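Local coordinates for multicopper oxidase (Arthrobacter sp. FB24, PDB 3GDC), which probably oxidises phenol-type substrates at copper centres and passes the electrons to dioxygen, as a laccase-type multicopper oxidase, at the interface of chains A and B. Coordinates in Å, arbitrary orientation; residue numbers count along the deposited sequence, not the author numbering. Chains: chain A/B, Multicopper oxidase.

Contact 1: the interface of chains A and B. Residues chain A 225, 261-266; chain B 95-98, 101.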
# COMPACT_ATOMS: atom_id res chain seq x y z
N GLY A 225 3.39 -19.72 8.59
CA GLY A 225 4.57 -20.60 8.62
C GLY A 225 5.44 -20.62 7.38
O GLY A 225 6.33 -21.47 7.25
N PRO A 261 8.11 -26.12 3.30
CA PRO A 261 9.14 -27.03 3.85
C PRO A 261 8.59 -28.14 4.75
O PRO A 261 9.29 -29.14 4.95
CB PRO A 261 10.04 -26.09 4.66
CG PRO A 261 9.12 -25.00 5.09
CD PRO A 261 8.14 -24.81 3.96
N TYR A 262 7.37 -27.98 5.27
CA TYR A 262 6.82 -28.90 6.25
C TYR A 262 5.39 -29.34 5.92
O TYR A 262 4.60 -28.53 5.45
CB TYR A 262 6.85 -28.28 7.66
CG TYR A 262 8.24 -27.99 8.17
CD1 TYR A 262 9.14 -29.03 8.41
CD2 TYR A 262 8.67 -26.67 8.41
CE1 TYR A 262 10.42 -28.78 8.86
CE2 TYR A 262 9.96 -26.41 8.88
CZ TYR A 262 10.83 -27.48 9.10
OH TYR A 262 12.12 -27.27 9.55
N PRO A 263 5.06 -30.63 6.16
CA PRO A 263 3.70 -31.09 5.89
C PRO A 263 2.73 -30.55 6.93
O PRO A 263 3.16 -30.07 7.98
CB PRO A 263 3.82 -32.62 6.02
CG PRO A 263 4.95 -32.81 6.98
CD PRO A 263 5.92 -31.70 6.69
N GLY A 264 1.43 -30.60 6.63
CA GLY A 264 0.40 -30.15 7.56
C GLY A 264 -0.48 -29.03 7.04
O GLY A 264 -0.40 -28.67 5.86
N LYS A 265 -1.31 -28.47 7.93
CA LYS A 265 -2.24 -27.40 7.59
C LYS A 265 -1.67 -26.03 7.92
O LYS A 265 -1.25 -25.77 9.05
CB LYS A 265 -3.54 -27.57 8.37
CG LYS A 265 -4.62 -28.39 7.70
CD LYS A 265 -5.92 -28.19 8.46
CE LYS A 265 -7.07 -28.95 7.84
NZ LYS A 265 -8.36 -28.50 8.43
N PHE A 266 -1.67 -25.14 6.92
CA PHE A 266 -1.18 -23.78 7.08
C PHE A 266 -2.22 -22.78 6.61
O PHE A 266 -2.60 -22.77 5.44
CB PHE A 266 0.14 -23.61 6.33
CG PHE A 266 1.24 -24.48 6.86
CD1 PHE A 266 2.04 -24.03 7.91
CD2 PHE A 266 1.44 -25.76 6.36
CE1 PHE A 266 3.05 -24.83 8.43
CE2 PHE A 266 2.46 -26.59 6.87
CZ PHE A 266 3.27 -26.11 7.91
N VAL B 95 9.22 -19.39 9.71
CA VAL B 95 9.01 -20.73 9.18
C VAL B 95 8.97 -21.72 10.34
O VAL B 95 9.86 -21.71 11.19
CB VAL B 95 10.10 -21.10 8.15
CG1 VAL B 95 9.99 -22.56 7.75
CG2 VAL B 95 9.98 -20.20 6.91
N HIS B 96 7.93 -22.55 10.37
CA HIS B 96 7.77 -23.56 11.42
C HIS B 96 6.77 -24.65 11.02
O HIS B 96 6.01 -24.49 10.06
CB HIS B 96 7.32 -22.88 12.72
CG HIS B 96 6.13 -22.00 12.56
ND1 HIS B 96 6.20 -20.63 12.63
CD2 HIS B 96 4.83 -22.30 12.31
CE1 HIS B 96 4.99 -20.12 12.44
NE2 HIS B 96 4.14 -21.11 12.24
N ARG B 97 6.77 -25.74 11.78
CA ARG B 97 5.82 -26.83 11.61
C ARG B 97 4.42 -26.37 11.97
O ARG B 97 4.25 -25.44 12.76
CB ARG B 97 6.19 -28.02 12.50
CG ARG B 97 7.47 -28.74 12.11
CD ARG B 97 7.88 -29.72 13.20
NE ARG B 97 8.58 -29.04 14.29
CZ ARG B 97 8.63 -29.47 15.55
NH1 ARG B 97 8.00 -30.58 15.92
NH2 ARG B 97 9.32 -28.77 16.46
N ALA B 98 3.42 -27.05 11.40
CA ALA B 98 2.01 -26.71 11.61
C ALA B 98 1.59 -26.77 13.09
O ALA B 98 0.82 -25.93 13.56
CB ALA B 98 1.12 -27.62 10.78
N ASP B 101 2.34 -23.52 15.17
CA ASP B 101 1.84 -22.33 14.46
C ASP B 101 0.90 -21.46 15.30
O ASP B 101 0.53 -20.36 14.90
CB ASP B 101 1.15 -22.78 13.16
CG ASP B 101 0.73 -21.62 12.29
OD1 ASP B 101 1.58 -20.78 11.93
OD2 ASP B 101 -0.47 -21.56 11.97
O HOH W 1 6.20 -24.20 7.23
O HOH W 2 4.50 -29.63 10.08

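Contact 2: the interface of chains A and B. Residues chain A 240-243; chain B 125, 232-233, 235-236.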
# COMPACT_ATOMS: atom_id res chain seq x y z
N SER A 240 10.54 -8.73 -6.17
CA SER A 240 10.69 -7.46 -5.48
C SER A 240 10.89 -7.65 -3.99
O SER A 240 11.54 -6.84 -3.33
CB SER A 240 9.47 -6.56 -5.75
OG SER A 240 8.32 -6.97 -5.02
N GLU A 241 10.32 -8.74 -3.46
CA GLU A 241 10.22 -8.95 -2.02
C GLU A 241 10.31 -10.42 -1.68
O GLU A 241 9.97 -11.28 -2.48
CB GLU A 241 8.88 -8.41 -1.49
CG GLU A 241 8.86 -6.90 -1.28
CD GLU A 241 7.59 -6.39 -0.59
OE1 GLU A 241 7.30 -6.82 0.55
OE2 GLU A 241 6.89 -5.54 -1.19
N TYR A 242 10.78 -10.72 -0.47
CA TYR A 242 10.67 -12.05 0.10
C TYR A 242 9.98 -11.85 1.45
O TYR A 242 10.54 -11.21 2.34
CB TYR A 242 12.06 -12.68 0.27
CG TYR A 242 12.05 -14.10 0.80
CD1 TYR A 242 11.51 -15.15 0.05
CD2 TYR A 242 12.62 -14.41 2.04
CE1 TYR A 242 11.51 -16.45 0.52
CE2 TYR A 242 12.63 -15.73 2.52
CZ TYR A 242 12.07 -16.75 1.75
OH TYR A 242 12.06 -18.05 2.19
N THR A 243 8.77 -12.37 1.58
CA THR A 243 7.91 -12.00 2.71
C THR A 243 6.79 -13.01 2.96
O THR A 243 6.64 -13.97 2.22
CB THR A 243 7.34 -10.57 2.51
OG1 THR A 243 6.72 -10.12 3.73
CG2 THR A 243 6.35 -10.52 1.35
N PRO B 125 13.29 -17.44 8.17
CA PRO B 125 14.47 -16.87 7.52
C PRO B 125 14.96 -15.68 8.33
O PRO B 125 14.23 -15.21 9.23
CB PRO B 125 13.91 -16.37 6.19
CG PRO B 125 12.50 -15.98 6.52
CD PRO B 125 12.04 -17.02 7.50
N PRO B 232 12.17 -3.99 3.07
CA PRO B 232 10.92 -4.67 3.36
C PRO B 232 11.17 -6.01 4.01
O PRO B 232 11.96 -6.81 3.50
CB PRO B 232 10.27 -4.84 1.98
CG PRO B 232 10.85 -3.75 1.16
CD PRO B 232 12.26 -3.61 1.64
N THR B 233 10.53 -6.22 5.17
CA THR B 233 10.61 -7.45 5.95
C THR B 233 12.05 -7.75 6.45
O THR B 233 12.27 -8.75 7.12
CB THR B 233 9.98 -8.67 5.19
OG1 THR B 233 8.82 -8.22 4.47
CG2 THR B 233 9.57 -9.78 6.15
N THR B 235 14.43 -8.88 4.87
CA THR B 235 14.82 -10.20 4.36
C THR B 235 15.91 -10.15 3.28
O THR B 235 16.42 -11.20 2.87
CB THR B 235 13.61 -10.96 3.82
OG1 THR B 235 12.90 -10.11 2.91
CG2 THR B 235 12.68 -11.39 4.97
N MET B 236 16.25 -8.95 2.83
CA MET B 236 17.24 -8.78 1.76
C MET B 236 18.35 -7.84 2.22
O MET B 236 18.11 -6.94 3.01
CB MET B 236 16.57 -8.26 0.49
CG MET B 236 15.68 -9.29 -0.20
SD MET B 236 14.95 -8.70 -1.74
CE MET B 236 14.03 -10.15 -2.25
O HOH W 3 11.87 -8.36 0.87
O HOH W 4 9.25 -7.96 2.03

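Contact 1: the interface of chains A and B
Two copper-binding histidine segments of the multicopper oxidase cupredoxin fold face each other here: A:Gly225 directly follows the copper ligand A:His224, and the loop B:Val95 to B:Asp101 leads away from the copper ligand B:His93. A:Gly225 sets its CA over one face of the B:His96 imidazole, toward the rim, 3.9 Å from the ring centroid, in a CH-pi contact. The imidazole takes the crowded position between backbone N and carbonyl carbon (chi1 52°), and B:Asp101 fixes its rotation. B:His96 NE2 gives a nearly straight bond (174° at H) of 2.6 Å to the carboxylate OD1 of B:Asp101, which lies in the ring plane and accepts through its anti lone pair; the carboxylate would favour a protonated imidazole. An alanine here removes the imidazole, and with it the bond to B:Asp101 and the surface under A:Gly225, and would probably loosen the loop and weaken this part of the interface.

Backbone atoms meet through water. One molecule links A:Gly225 O, at 2.7 Å, to the carbonyl of B:His96; it lies at the edge of the A:Tyr262 ring, in its plane. A second joins A:Pro263 O to the amide of B:Ala98, whose N is 3.1 Å from the water. The phenol ring of A:Tyr262 is sandwiched, with B:Arg97 CG over the rim of one face and A:Pro261 CB over the other. B:Val95 sends CG1, anti to its backbone N (chi1 172°), tip to tip against A:Pro261 CG at 3.7 Å. The A:Phe266 ring turns CE1 toward B:His96 O, 3.4 Å away, and B:Ala98 CB abuts A:Lys265 O. Chain A thus contributes the loop before strand 264-269 and the first residues of that strand, which ends at the copper ligand A:His269, plus the turn after strand 218-223; chain B contributes the loop following strand 91-92 and the 3-10 helix 98-100.

Contact 2: the interface of chains A and B
A chi1 of 50° puts the hydroxyl of B:Thr235 in the crowded position between its backbone N and carbonyl carbon, pointing at chain A, while A:Tyr242 holds CG anti to its backbone N (chi1 -178°) and swings its ring past that threonine toward B:Pro125. The contact sets the short strand 241-243 of one cupredoxin-type multicopper oxidase subunit against the end of strand 228-232 and the loop after it, with B:Pro125 from a second loop of the same neighbour. B:Thr235 OG1 donates to the carbonyl of A:Tyr242, O to OG1 2.7 Å, in the carbonyl plane and on a lone pair, with a C=O...donor angle of 140°. One residue on, the A:Thr243 side chain, OG1 anti to its backbone N, crosses that of B:Thr233 at about a right angle and the two hydroxyls bond, OG1 to OG1 2.9 Å.

Two bridging waters fill in behind these bonds. The first is gripped by the amide N of A:Tyr242 at 2.9 Å, by the carbonyl of B:Pro232, by B:Thr235 OG1 and by the second water. That second water meets the A:Glu241 carboxylate, OE1 being 2.7 Å away, and also B:Thr233 OG1, so the hydroxyl of B:Thr233 serves both A:Thr243 and the solvent pair. The carboxylate end of the extended A:Glu241 passes the B:Pro232 ring at about a right angle, with OE1 3.8 Å from B:Pro232 CB.

Apolar groups flank the polar core. B:Pro125, which follows a cis peptide bond, brings CB to the edge of the tyrosine ring, in its plane, 3.9 Å from A:Tyr242 CE2. B:Met236, extended beyond CG, lays its methyl CE along the strand backbone, 3.8 Å from A:Tyr242 N.

The centres of contact 1 and contact 2 lie about 19 Å apart along one interface between chains A and B, and they share no residue. Contact 1 adjoins copper-ligand segments of both chains and is bridged by water without direct polar bonds, whereas contact 2 adds direct hydroxyl bonds farther along. In chain A both draw on the second half of the sequence; chain B uses its first half in contact 1 and mostly its second in contact 2. The deposited assembly holds three copies, consistent with the trimer typical of two-domain laccases, in which neighbouring subunits probably complete copper sites together.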